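Local coordinates for AgaA (Rhizobium radiobacter, PDB 6HLX), which binds the opine agropinic acid and serves as the periplasmic substrate-binding protein for its import through an ABC transporter, at residues A264-F275 against F334-E345; G279-I287 against A297-H305. All coordinates share one frame; numbering follows the deposited sequence.

Contact 1 of 2, residues A264-F275 against F334-E345; sequences AVDRSAIINTAF and FQQNTAIAIQSE. With ZN (zinc ion), chain O; G9Z (agropinic acid), chain E.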
loop_
_atom_site.group_PDB
_atom_site.type_symbol
_atom_site.label_atom_id
_atom_site.label_comp_id
_atom_site.label_asym_id
_atom_site.label_seq_id
_atom_site.Cartn_x
_atom_site.Cartn_y
_atom_site.Cartn_z
ATOM N N ALA A 264 -11.168 -6.603 -23.303
ATOM C CA ALA A 264 -12.576 -6.195 -23.304
ATOM C C ALA A 264 -12.884 -4.895 -22.590
ATOM O O ALA A 264 -13.926 -4.290 -22.853
ATOM C CB ALA A 264 -13.443 -7.299 -22.711
ATOM N N VAL A 265 -12.052 -4.503 -21.624
ATOM C CA VAL A 265 -12.376 -3.317 -20.836
ATOM C C VAL A 265 -11.817 -2.054 -21.462
ATOM O O VAL A 265 -10.604 -1.889 -21.513
ATOM C CB VAL A 265 -11.974 -3.473 -19.346
ATOM C CG1 VAL A 265 -12.352 -2.221 -18.542
ATOM C CG2 VAL A 265 -12.617 -4.708 -18.725
ATOM N N ASP A 266 -12.707 -1.146 -21.916
ATOM C CA ASP A 266 -12.267 0.120 -22.459
ATOM C C ASP A 266 -11.737 0.978 -21.301
ATOM O O ASP A 266 -12.457 1.245 -20.331
ATOM C CB ASP A 266 -13.382 0.873 -23.174
ATOM C CG ASP A 266 -12.781 2.012 -23.947
ATOM O OD1 ASP A 266 -12.370 1.787 -25.120
ATOM O OD2 ASP A 266 -12.662 3.114 -23.374
ATOM N N ARG A 267 -10.480 1.389 -21.405
ATOM C CA ARG A 267 -9.836 2.133 -20.320
ATOM C C ARG A 267 -10.340 3.565 -20.183
ATOM O O ARG A 267 -10.394 4.082 -19.056
ATOM C CB ARG A 267 -8.325 2.048 -20.456
ATOM C CG ARG A 267 -7.871 0.634 -20.129
ATOM C CD ARG A 267 -6.751 0.204 -20.994
ATOM N NE ARG A 267 -6.231 -1.105 -20.594
ATOM C CZ ARG A 267 -6.590 -2.267 -21.130
ATOM N NH1 ARG A 267 -7.549 -2.318 -22.042
ATOM N NH2 ARG A 267 -6.024 -3.392 -20.723
ATOM N N SER A 268 -10.783 4.185 -21.294
ATOM C CA SER A 268 -11.363 5.530 -21.207
ATOM C C SER A 268 -12.694 5.505 -20.473
ATOM O O SER A 268 -13.048 6.503 -19.872
ATOM C CB SER A 268 -11.540 6.146 -22.592
ATOM O OG SER A 268 -10.276 6.284 -23.216
ATOM N N ALA A 269 -13.445 4.373 -20.521
ATOM C CA ALA A 269 -14.724 4.266 -19.801
ATOM C C ALA A 269 -14.457 4.377 -18.305
ATOM O O ALA A 269 -15.191 5.072 -17.613
ATOM C CB ALA A 269 -15.425 2.950 -20.119
ATOM N N ILE A 270 -13.372 3.752 -17.814
ATOM C CA ILE A 270 -13.020 3.859 -16.389
ATOM C C ILE A 270 -12.570 5.291 -16.049
ATOM O O ILE A 270 -13.093 5.885 -15.108
ATOM C CB ILE A 270 -11.974 2.795 -15.960
ATOM C CG1 ILE A 270 -12.569 1.366 -16.087
ATOM C CG2 ILE A 270 -11.496 3.080 -14.510
ATOM C CD1 ILE A 270 -11.554 0.264 -15.958
ATOM N N ILE A 271 -11.615 5.840 -16.819
ATOM C CA ILE A 271 -11.077 7.193 -16.583
ATOM C C ILE A 271 -12.194 8.247 -16.573
ATOM O O ILE A 271 -12.250 9.063 -15.650
ATOM C CB ILE A 271 -9.946 7.529 -17.602
ATOM C CG1 ILE A 271 -8.729 6.589 -17.403
ATOM C CG2 ILE A 271 -9.532 9.017 -17.533
ATOM C CD1 ILE A 271 -7.756 6.526 -18.585
ATOM N N ASN A 272 -13.074 8.223 -17.593
ATOM C CA ASN A 272 -14.135 9.219 -17.745
ATOM C C ASN A 272 -15.299 9.067 -16.777
ATOM O O ASN A 272 -15.868 10.083 -16.385
ATOM C CB ASN A 272 -14.650 9.274 -19.207
ATOM C CG ASN A 272 -13.574 9.729 -20.171
ATOM O OD1 ASN A 272 -12.651 10.458 -19.799
ATOM N ND2 ASN A 272 -13.651 9.305 -21.431
ATOM N N THR A 273 -15.684 7.829 -16.414
ATOM C CA THR A 273 -16.850 7.635 -15.538
ATOM C C THR A 273 -16.507 7.482 -14.055
ATOM O O THR A 273 -17.400 7.649 -13.237
ATOM C CB THR A 273 -17.747 6.466 -16.000
ATOM O OG1 THR A 273 -17.096 5.226 -15.727
ATOM C CG2 THR A 273 -18.170 6.562 -17.482
ATOM N N ALA A 274 -15.256 7.130 -13.712
ATOM C CA ALA A 274 -14.857 6.936 -12.314
ATOM C C ALA A 274 -13.886 7.993 -11.812
ATOM O O ALA A 274 -13.738 8.146 -10.597
ATOM C CB ALA A 274 -14.241 5.552 -12.141
ATOM N N PHE A 275 -13.141 8.644 -12.728
ATOM C CA PHE A 275 -12.096 9.599 -12.338
ATOM C C PHE A 275 -12.222 10.987 -12.989
ATOM O O PHE A 275 -11.229 11.733 -13.050
ATOM C CB PHE A 275 -10.705 8.994 -12.607
ATOM C CG PHE A 275 -10.426 7.762 -11.781
ATOM C CD1 PHE A 275 -10.785 6.499 -12.244
ATOM C CD2 PHE A 275 -9.837 7.866 -10.523
ATOM C CE1 PHE A 275 -10.541 5.358 -11.466
ATOM C CE2 PHE A 275 -9.563 6.725 -9.765
ATOM C CZ PHE A 275 -9.927 5.481 -10.240
ATOM N N PHE A 334 -14.677 6.136 -6.602
ATOM C CA PHE A 334 -13.929 5.641 -7.786
ATOM C C PHE A 334 -13.906 4.112 -7.868
ATOM O O PHE A 334 -13.866 3.574 -8.964
ATOM C CB PHE A 334 -12.522 6.245 -7.866
ATOM C CG PHE A 334 -11.563 5.789 -6.787
ATOM C CD1 PHE A 334 -10.827 4.617 -6.939
ATOM C CD2 PHE A 334 -11.394 6.535 -5.617
ATOM C CE1 PHE A 334 -9.953 4.186 -5.930
ATOM C CE2 PHE A 334 -10.504 6.111 -4.620
ATOM C CZ PHE A 334 -9.785 4.947 -4.788
ATOM N N GLN A 335 -13.912 3.414 -6.719
ATOM C CA GLN A 335 -13.910 1.943 -6.704
ATOM C C GLN A 335 -15.268 1.428 -7.197
ATOM O O GLN A 335 -15.344 0.551 -8.081
ATOM C CB GLN A 335 -13.642 1.442 -5.281
ATOM C CG GLN A 335 -12.202 1.619 -4.807
ATOM C CD GLN A 335 -11.496 0.293 -4.656
ATOM O OE1 GLN A 335 -12.096 -0.784 -4.687
ATOM N NE2 GLN A 335 -10.193 0.357 -4.476
ATOM N N GLN A 336 -16.362 2.015 -6.649
ATOM C CA GLN A 336 -17.704 1.626 -7.100
ATOM C C GLN A 336 -17.881 1.886 -8.602
ATOM O O GLN A 336 -18.363 1.010 -9.321
ATOM C CB GLN A 336 -18.777 2.384 -6.315
ATOM C CG GLN A 336 -20.172 2.184 -6.928
ATOM C CD GLN A 336 -21.236 2.699 -6.017
ATOM O OE1 GLN A 336 -21.311 2.308 -4.869
ATOM N NE2 GLN A 336 -22.078 3.578 -6.516
ATOM N N ASN A 337 -17.491 3.079 -9.081
ATOM C CA ASN A 337 -17.676 3.423 -10.501
ATOM C C ASN A 337 -16.765 2.619 -11.414
ATOM O O ASN A 337 -17.184 2.260 -12.529
ATOM C CB ASN A 337 -17.555 4.930 -10.717
ATOM C CG ASN A 337 -18.744 5.657 -10.145
ATOM O OD1 ASN A 337 -19.890 5.198 -10.239
ATOM N ND2 ASN A 337 -18.499 6.790 -9.530
ATOM N N THR A 338 -15.548 2.259 -10.926
ATOM C CA THR A 338 -14.672 1.381 -11.726
ATOM C C THR A 338 -15.379 0.030 -11.852
ATOM O O THR A 338 -15.407 -0.555 -12.941
ATOM C CB THR A 338 -13.279 1.241 -11.071
ATOM O OG1 THR A 338 -12.605 2.510 -11.151
ATOM C CG2 THR A 338 -12.413 0.131 -11.744
ATOM N N ALA A 339 -15.947 -0.471 -10.739
ATOM C CA ALA A 339 -16.657 -1.765 -10.748
ATOM C C ALA A 339 -17.853 -1.764 -11.707
ATOM O O ALA A 339 -18.039 -2.730 -12.464
ATOM C CB ALA A 339 -17.096 -2.148 -9.338
ATOM N N ILE A 340 -18.643 -0.669 -11.704
ATOM C CA ILE A 340 -19.801 -0.508 -12.597
ATOM C C ILE A 340 -19.345 -0.528 -14.068
ATOM O O ILE A 340 -19.943 -1.236 -14.887
ATOM C CB ILE A 340 -20.603 0.773 -12.245
ATOM C CG1 ILE A 340 -21.350 0.584 -10.900
ATOM C CG2 ILE A 340 -21.567 1.176 -13.387
ATOM C CD1 ILE A 340 -21.903 1.896 -10.267
ATOM N N ALA A 341 -18.257 0.196 -14.379
ATOM C CA ALA A 341 -17.714 0.225 -15.746
ATOM C C ALA A 341 -17.255 -1.173 -16.178
ATOM O O ALA A 341 -17.588 -1.604 -17.287
ATOM C CB ALA A 341 -16.564 1.219 -15.835
ATOM N N ILE A 342 -16.556 -1.909 -15.282
ATOM C CA ILE A 342 -16.098 -3.275 -15.589
ATOM C C ILE A 342 -17.294 -4.194 -15.879
ATOM O O ILE A 342 -17.270 -4.950 -16.851
ATOM C CB ILE A 342 -15.157 -3.818 -14.473
ATOM C CG1 ILE A 342 -13.825 -3.023 -14.495
ATOM C CG2 ILE A 342 -14.902 -5.354 -14.627
ATOM C CD1 ILE A 342 -12.929 -3.218 -13.285
ATOM N N GLN A 343 -18.356 -4.079 -15.059
ATOM C CA GLN A 343 -19.576 -4.867 -15.206
ATOM C C GLN A 343 -20.199 -4.641 -16.583
ATOM O O GLN A 343 -20.547 -5.612 -17.251
ATOM C CB GLN A 343 -20.572 -4.485 -14.100
ATOM C CG GLN A 343 -21.911 -5.212 -14.191
ATOM C CD GLN A 343 -22.877 -4.662 -13.185
ATOM O OE1 GLN A 343 -23.115 -3.447 -13.113
ATOM N NE2 GLN A 343 -23.455 -5.544 -12.392
ATOM N N SER A 344 -20.350 -3.370 -17.003
ATOM C CA SER A 344 -20.964 -3.074 -18.302
ATOM C C SER A 344 -20.066 -3.479 -19.470
ATOM O O SER A 344 -20.566 -4.016 -20.459
ATOM C CB SER A 344 -21.415 -1.621 -18.394
ATOM O OG SER A 344 -20.355 -0.738 -18.091
ATOM N N GLU A 345 -18.738 -3.296 -19.324
ATOM C CA GLU A 345 -17.785 -3.701 -20.370
ATOM C C GLU A 345 -17.773 -5.212 -20.586
ATOM O O GLU A 345 -17.759 -5.663 -21.730
ATOM C CB GLU A 345 -16.360 -3.211 -20.054
ATOM C CG GLU A 345 -16.170 -1.704 -20.150
ATOM C CD GLU A 345 -16.376 -1.162 -21.546
ATOM O OE1 GLU A 345 -17.471 -0.620 -21.820
ATOM O OE2 GLU A 345 -15.458 -1.322 -22.381
HETATM ZN ZN ZN O . -11.444 3.312 -25.773
HETATM O OAM G9Z E . -6.894 1.722 1.550
HETATM C CAB G9Z E . -7.483 1.890 0.473
HETATM C CAC G9Z E . -8.761 2.479 0.387
HETATM C CB G9Z E . -9.118 2.515 -1.131
HETATM C CA G9Z E . -8.011 1.733 -1.816
HETATM C C G9Z E . -7.447 2.478 -2.900
HETATM O O G9Z E . -6.535 3.314 -2.653
HETATM N N G9Z E . -7.046 1.422 -0.711
HETATM C CAG G9Z E . -5.696 0.770 -0.920
HETATM C CAH G9Z E . -5.854 -0.744 -1.064
HETATM O OAP G9Z E . -6.617 -0.968 -2.249
HETATM C CAI G9Z E . -4.510 -1.472 -1.169
HETATM O OAQ G9Z E . -3.593 -0.910 -0.196
HETATM C CAJ G9Z E . -4.651 -2.997 -0.844
HETATM O OAR G9Z E . -3.364 -3.632 -0.949
HETATM C CAK G9Z E . -5.706 -3.781 -1.662
HETATM O OAT G9Z E . -5.916 -5.074 -1.061
HETATM C CAL G9Z E . -5.337 -3.898 -3.149
HETATM O OAS G9Z E . -6.419 -4.518 -3.877
HETATM O OXT G9Z E . -7.916 2.286 -4.054
HETATM O O HOH W 1 -16.338 -4.885 -23.841
HETATM O O HOH W 2 -12.366 5.027 -25.638
HETATM O O HOH W 3 -18.789 3.720 -14.278
HETATM O O HOH W 4 -16.062 8.132 -8.926
#

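Contact 2 of 2, residues G279-I287 against A297-H305; sequences GSPIFGIAI and AKANYFSHH. With ZN (zinc ion), chain P; GOL (glycerol), chain D.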
loop_
_atom_site.group_PDB
_atom_site.type_symbol
_atom_site.label_atom_id
_atom_site.label_comp_id
_atom_site.label_asym_id
_atom_site.label_seq_id
_atom_site.Cartn_x
_atom_site.Cartn_y
_atom_site.Cartn_z
ATOM N N GLY A 279 -6.389 10.807 -15.412
ATOM C CA GLY A 279 -5.617 9.572 -15.392
ATOM C C GLY A 279 -5.146 9.191 -16.775
ATOM O O GLY A 279 -5.498 9.851 -17.767
ATOM N N SER A 280 -4.360 8.106 -16.853
ATOM C CA SER A 280 -3.773 7.662 -18.113
ATOM C C SER A 280 -3.965 6.163 -18.293
ATOM O O SER A 280 -3.689 5.416 -17.347
ATOM C CB SER A 280 -2.279 7.983 -18.124
ATOM O OG SER A 280 -2.096 9.387 -18.066
ATOM N N PRO A 281 -4.325 5.695 -19.507
ATOM C CA PRO A 281 -4.509 4.247 -19.700
ATOM C C PRO A 281 -3.216 3.436 -19.610
ATOM O O PRO A 281 -2.149 3.927 -19.977
ATOM C CB PRO A 281 -5.096 4.153 -21.121
ATOM C CG PRO A 281 -4.588 5.405 -21.820
ATOM C CD PRO A 281 -4.644 6.454 -20.739
ATOM N N ILE A 282 -3.331 2.181 -19.150
ATOM C CA ILE A 282 -2.235 1.215 -19.093
ATOM C C ILE A 282 -2.623 0.069 -20.013
ATOM O O ILE A 282 -3.706 -0.488 -19.862
ATOM C CB ILE A 282 -1.957 0.699 -17.666
ATOM C CG1 ILE A 282 -1.466 1.846 -16.744
ATOM C CG2 ILE A 282 -0.936 -0.445 -17.697
ATOM C CD1 ILE A 282 -1.526 1.491 -15.262
ATOM N N PHE A 283 -1.737 -0.286 -20.944
ATOM C CA PHE A 283 -1.988 -1.389 -21.883
ATOM C C PHE A 283 -0.989 -2.543 -21.724
ATOM O O PHE A 283 -0.850 -3.371 -22.615
ATOM C CB PHE A 283 -2.010 -0.880 -23.341
ATOM C CG PHE A 283 -3.183 0.016 -23.640
ATOM C CD1 PHE A 283 -4.435 -0.523 -23.926
ATOM C CD2 PHE A 283 -3.031 1.395 -23.673
ATOM C CE1 PHE A 283 -5.523 0.309 -24.220
ATOM C CE2 PHE A 283 -4.121 2.225 -23.970
ATOM C CZ PHE A 283 -5.360 1.676 -24.222
ATOM N N GLY A 284 -0.299 -2.584 -20.599
ATOM C CA GLY A 284 0.650 -3.653 -20.299
ATOM C C GLY A 284 0.745 -3.825 -18.794
ATOM O O GLY A 284 -0.270 -3.782 -18.090
ATOM N N ILE A 285 1.971 -4.020 -18.289
ATOM C CA ILE A 285 2.207 -4.142 -16.849
ATOM C C ILE A 285 2.388 -2.723 -16.307
ATOM O O ILE A 285 2.988 -1.868 -16.968
ATOM C CB ILE A 285 3.443 -5.044 -16.527
ATOM C CG1 ILE A 285 3.409 -6.404 -17.293
ATOM C CG2 ILE A 285 3.571 -5.277 -15.006
ATOM C CD1 ILE A 285 2.174 -7.312 -16.987
ATOM N N ALA A 286 1.843 -2.459 -15.125
ATOM C CA ALA A 286 1.950 -1.127 -14.526
ATOM C C ALA A 286 3.322 -0.878 -13.880
ATOM O O ALA A 286 3.433 -0.796 -12.653
ATOM C CB ALA A 286 0.829 -0.881 -13.528
ATOM N N ILE A 287 4.356 -0.733 -14.718
ATOM C CA ILE A 287 5.696 -0.433 -14.219
ATOM C C ILE A 287 5.956 1.053 -14.491
ATOM O O ILE A 287 5.928 1.476 -15.643
ATOM C CB ILE A 287 6.772 -1.381 -14.814
ATOM C CG1 ILE A 287 6.495 -2.841 -14.363
ATOM C CG2 ILE A 287 8.187 -0.928 -14.348
ATOM C CD1 ILE A 287 7.321 -3.851 -14.991
ATOM N N ALA A 297 8.317 -0.130 -25.856
ATOM C CA ALA A 297 8.000 -1.130 -26.882
ATOM C C ALA A 297 6.905 -2.102 -26.446
ATOM O O ALA A 297 6.134 -2.528 -27.301
ATOM C CB ALA A 297 9.251 -1.909 -27.259
ATOM N N LYS A 298 6.858 -2.472 -25.131
ATOM C CA LYS A 298 5.883 -3.418 -24.563
ATOM C C LYS A 298 4.676 -2.725 -23.898
ATOM O O LYS A 298 3.845 -3.393 -23.264
ATOM C CB LYS A 298 6.567 -4.344 -23.535
ATOM C CG LYS A 298 7.750 -5.142 -24.073
ATOM C CD LYS A 298 8.419 -5.909 -22.936
ATOM C CE LYS A 298 9.844 -6.321 -23.243
ATOM N NZ LYS A 298 10.392 -7.164 -22.145
ATOM N N ALA A 299 4.601 -1.391 -23.999
ATOM C CA ALA A 299 3.561 -0.596 -23.335
ATOM C C ALA A 299 2.178 -0.735 -23.984
ATOM O O ALA A 299 1.180 -0.303 -23.388
ATOM C CB ALA A 299 3.985 0.876 -23.267
ATOM N N ASN A 300 2.114 -1.349 -25.179
ATOM C CA ASN A 300 0.865 -1.523 -25.902
ATOM C C ASN A 300 0.614 -2.978 -26.246
ATOM O O ASN A 300 0.092 -3.293 -27.323
ATOM C CB ASN A 300 0.810 -0.596 -27.113
ATOM C CG ASN A 300 0.611 0.831 -26.685
ATOM O OD1 ASN A 300 -0.498 1.253 -26.343
ATOM N ND2 ASN A 300 1.691 1.588 -26.657
ATOM N N TYR A 301 0.933 -3.875 -25.284
ATOM C CA TYR A 301 0.694 -5.307 -25.466
ATOM C C TYR A 301 -0.792 -5.537 -25.697
ATOM O O TYR A 301 -1.173 -6.250 -26.642
ATOM C CB TYR A 301 1.197 -6.087 -24.244
ATOM C CG TYR A 301 1.013 -7.581 -24.366
ATOM C CD1 TYR A 301 -0.152 -8.197 -23.920
ATOM C CD2 TYR A 301 2.019 -8.387 -24.897
ATOM C CE1 TYR A 301 -0.323 -9.577 -24.019
ATOM C CE2 TYR A 301 1.876 -9.770 -24.963
ATOM C CZ TYR A 301 0.698 -10.360 -24.534
ATOM O OH TYR A 301 0.545 -11.720 -24.611
ATOM N N PHE A 302 -1.636 -4.906 -24.854
ATOM C CA PHE A 302 -3.082 -5.007 -25.018
ATOM C C PHE A 302 -3.589 -3.786 -25.779
ATOM O O PHE A 302 -2.857 -2.814 -25.973
ATOM C CB PHE A 302 -3.782 -5.103 -23.641
ATOM C CG PHE A 302 -3.452 -6.356 -22.873
ATOM C CD1 PHE A 302 -3.936 -7.595 -23.291
ATOM C CD2 PHE A 302 -2.657 -6.303 -21.733
ATOM C CE1 PHE A 302 -3.600 -8.763 -22.602
ATOM C CE2 PHE A 302 -2.341 -7.466 -21.031
ATOM C CZ PHE A 302 -2.804 -8.691 -21.478
ATOM N N SER A 303 -4.847 -3.854 -26.205
ATOM C CA SER A 303 -5.587 -2.779 -26.840
ATOM C C SER A 303 -7.039 -3.050 -26.523
ATOM O O SER A 303 -7.343 -4.116 -25.982
ATOM C CB SER A 303 -5.357 -2.783 -28.349
ATOM O OG SER A 303 -5.762 -4.016 -28.918
ATOM N N HIS A 304 -7.942 -2.113 -26.835
ATOM C CA HIS A 304 -9.356 -2.382 -26.629
ATOM C C HIS A 304 -9.873 -3.077 -27.883
ATOM O O HIS A 304 -9.869 -2.485 -28.968
ATOM C CB HIS A 304 -10.170 -1.126 -26.323
ATOM C CG HIS A 304 -11.616 -1.425 -26.096
ATOM N ND1 HIS A 304 -12.024 -2.408 -25.209
ATOM C CD2 HIS A 304 -12.710 -0.874 -26.666
ATOM C CE1 HIS A 304 -13.345 -2.415 -25.264
ATOM N NE2 HIS A 304 -13.802 -1.507 -26.121
ATOM N N HIS A 305 -10.290 -4.344 -27.738
ATOM C CA HIS A 305 -10.755 -5.139 -28.862
ATOM C C HIS A 305 -11.728 -6.220 -28.433
ATOM O O HIS A 305 -11.326 -7.338 -28.111
ATOM C CB HIS A 305 -9.545 -5.723 -29.613
ATOM C CG HIS A 305 -9.806 -5.848 -31.059
ATOM N ND1 HIS A 305 -8.861 -6.329 -31.922
ATOM C CD2 HIS A 305 -10.948 -5.598 -31.749
ATOM C CE1 HIS A 305 -9.468 -6.350 -33.101
ATOM N NE2 HIS A 305 -10.689 -5.822 -33.027
HETATM ZN ZN ZN P . -15.835 -1.489 -26.193
HETATM C C1 GOL D . 6.229 -1.950 -18.830
HETATM O O1 GOL D . 6.573 -0.613 -19.189
HETATM C C2 GOL D . 6.170 -2.840 -20.050
HETATM O O2 GOL D . 5.735 -2.079 -21.190
HETATM C C3 GOL D . 5.256 -4.023 -19.820
HETATM O O3 GOL D . 3.977 -3.843 -20.392
HETATM O O HOH W 5 0.804 0.841 -21.039
HETATM O O HOH W 6 -16.559 -2.310 -24.602
#

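Contact 1 of 2, residues A264-F275 against F334-E345
E345 meets D266 through a bent chain: the turn at chi2 (-64°) brings OE2 to the start of helix 267-274. There E345 OE2 accepts a hydrogen bond from D266 N at 2.8 Å. The donor comes on the anti side, somewhat out of the carboxylate plane. The other oxygen, OE1, has a salt bridge with K348. At the far end, the backbone of helix 333-347 places F334 CB over one face of the F275 ring, 3.9 Å from the ring centroid, as a CH-pi contact. F334 CG stands between its backbone N and carbonyl carbon (chi1 69°). This turns the F334 ring obliquely past F275 CZ and carries its edge to the agropinic acid.

D266 is the N-cap of its helix. D266 OD2 accepts from A269 N at 3.2 Å and weakly from S268 N, while D266 OD1 binds a zinc ion at 1.9 Å. The zinc on D266 and K348 on E345 probably each ease the like charges of the two carboxylates.

Between these ends the alanines A341 and A274 let the helices approach, with axes 8.8 Å apart. A341 CB sits 4.0 Å from I270 CG1, and A274 CB packs on N337 CB. T338 OG1 donates to F334 O, yet also lies 3.6 Å from I270 CG2. Along the outer side, water bridges T273 OG1 to N337 O and A274 O to N337 ND2.

The helices run roughly antiparallel, at 144°, and both touch strand residues of the six-stranded mixed sheet. Q335 NE2 donates to agropinic acid OXT at 3.0 Å, and the F334 ring meets the same carboxylate at its edge, in the opine pocket of this periplasmic binding protein.

Contact 2 of 2, residues G279-I287 against A297-H305
The backbone of F283 and that of F302 are joined by a single direct hydrogen bond. F302 N donates to F283 O at 2.8 Å. The bond is nearly straight (171°). Neither segment is regular here, so this is a loop-to-loop link and not sheet pairing.

The tight part centres on F283. F283 CB lies 3.2 Å from A299 O. The same carbonyl takes a hydrogen bond from water 5, which lies 2.6 Å from A299 O and accepts from F283 N. F283 CG is beside the backbone N (chi1 -68°), which directs the ring along the backbone of F302, S303 and H304. F283 CD1 comes within 3.5 Å of F302 O. N300 OD1 comes obliquely to F283 CD2, 3.7 Å away, with ring and amide planes 30° apart. F302 is buried. Y301 CD1 lies over the centre of one face of its ring, and Y263 makes an edge-to-face pair with it. R267 touches both F283 and F302.

The loose side lies at G284, which has no side chain. G284 CA is 4.4 Å from K298 O. A glycerol, probably from the crystallisation liquor, sits beside it. Its O3 takes a hydrogen bond from I285 N, 2.9 Å away, and donates to K298 O. The K298 side chain leads away to a salt bridge with D438.

At the other end H304 leaves the contact, and H304 NE2 binds a zinc ion at 2.0 Å, with water 6 as a further ligand.

One direct backbone bond and one water bridge thus carry the polar link at F283. On the looser side the glycerol hydroxyl satisfies I285 N and K298 O, a place that water may take in its absence.

Along the chain, helix 267-274 comes first and leads into 279-287. Contact 2 then closes a short loop, with nine residues between its segments. Helix 306-315 and strand 322-327 follow before helix 333-347 returns to complete contact 1, across 58 intervening residues. Contact 2 therefore falls wholly within the span of contact 1, and the two do not cross. They meet at the start of helix 267-274, where R267 NE makes a weak hydrogen bond to I282 O and D266 touches H304. Strand 280-281 edges the six-stranded sheet beside 446-451. Together the contacts tie this edge and its following loops to the helix pair.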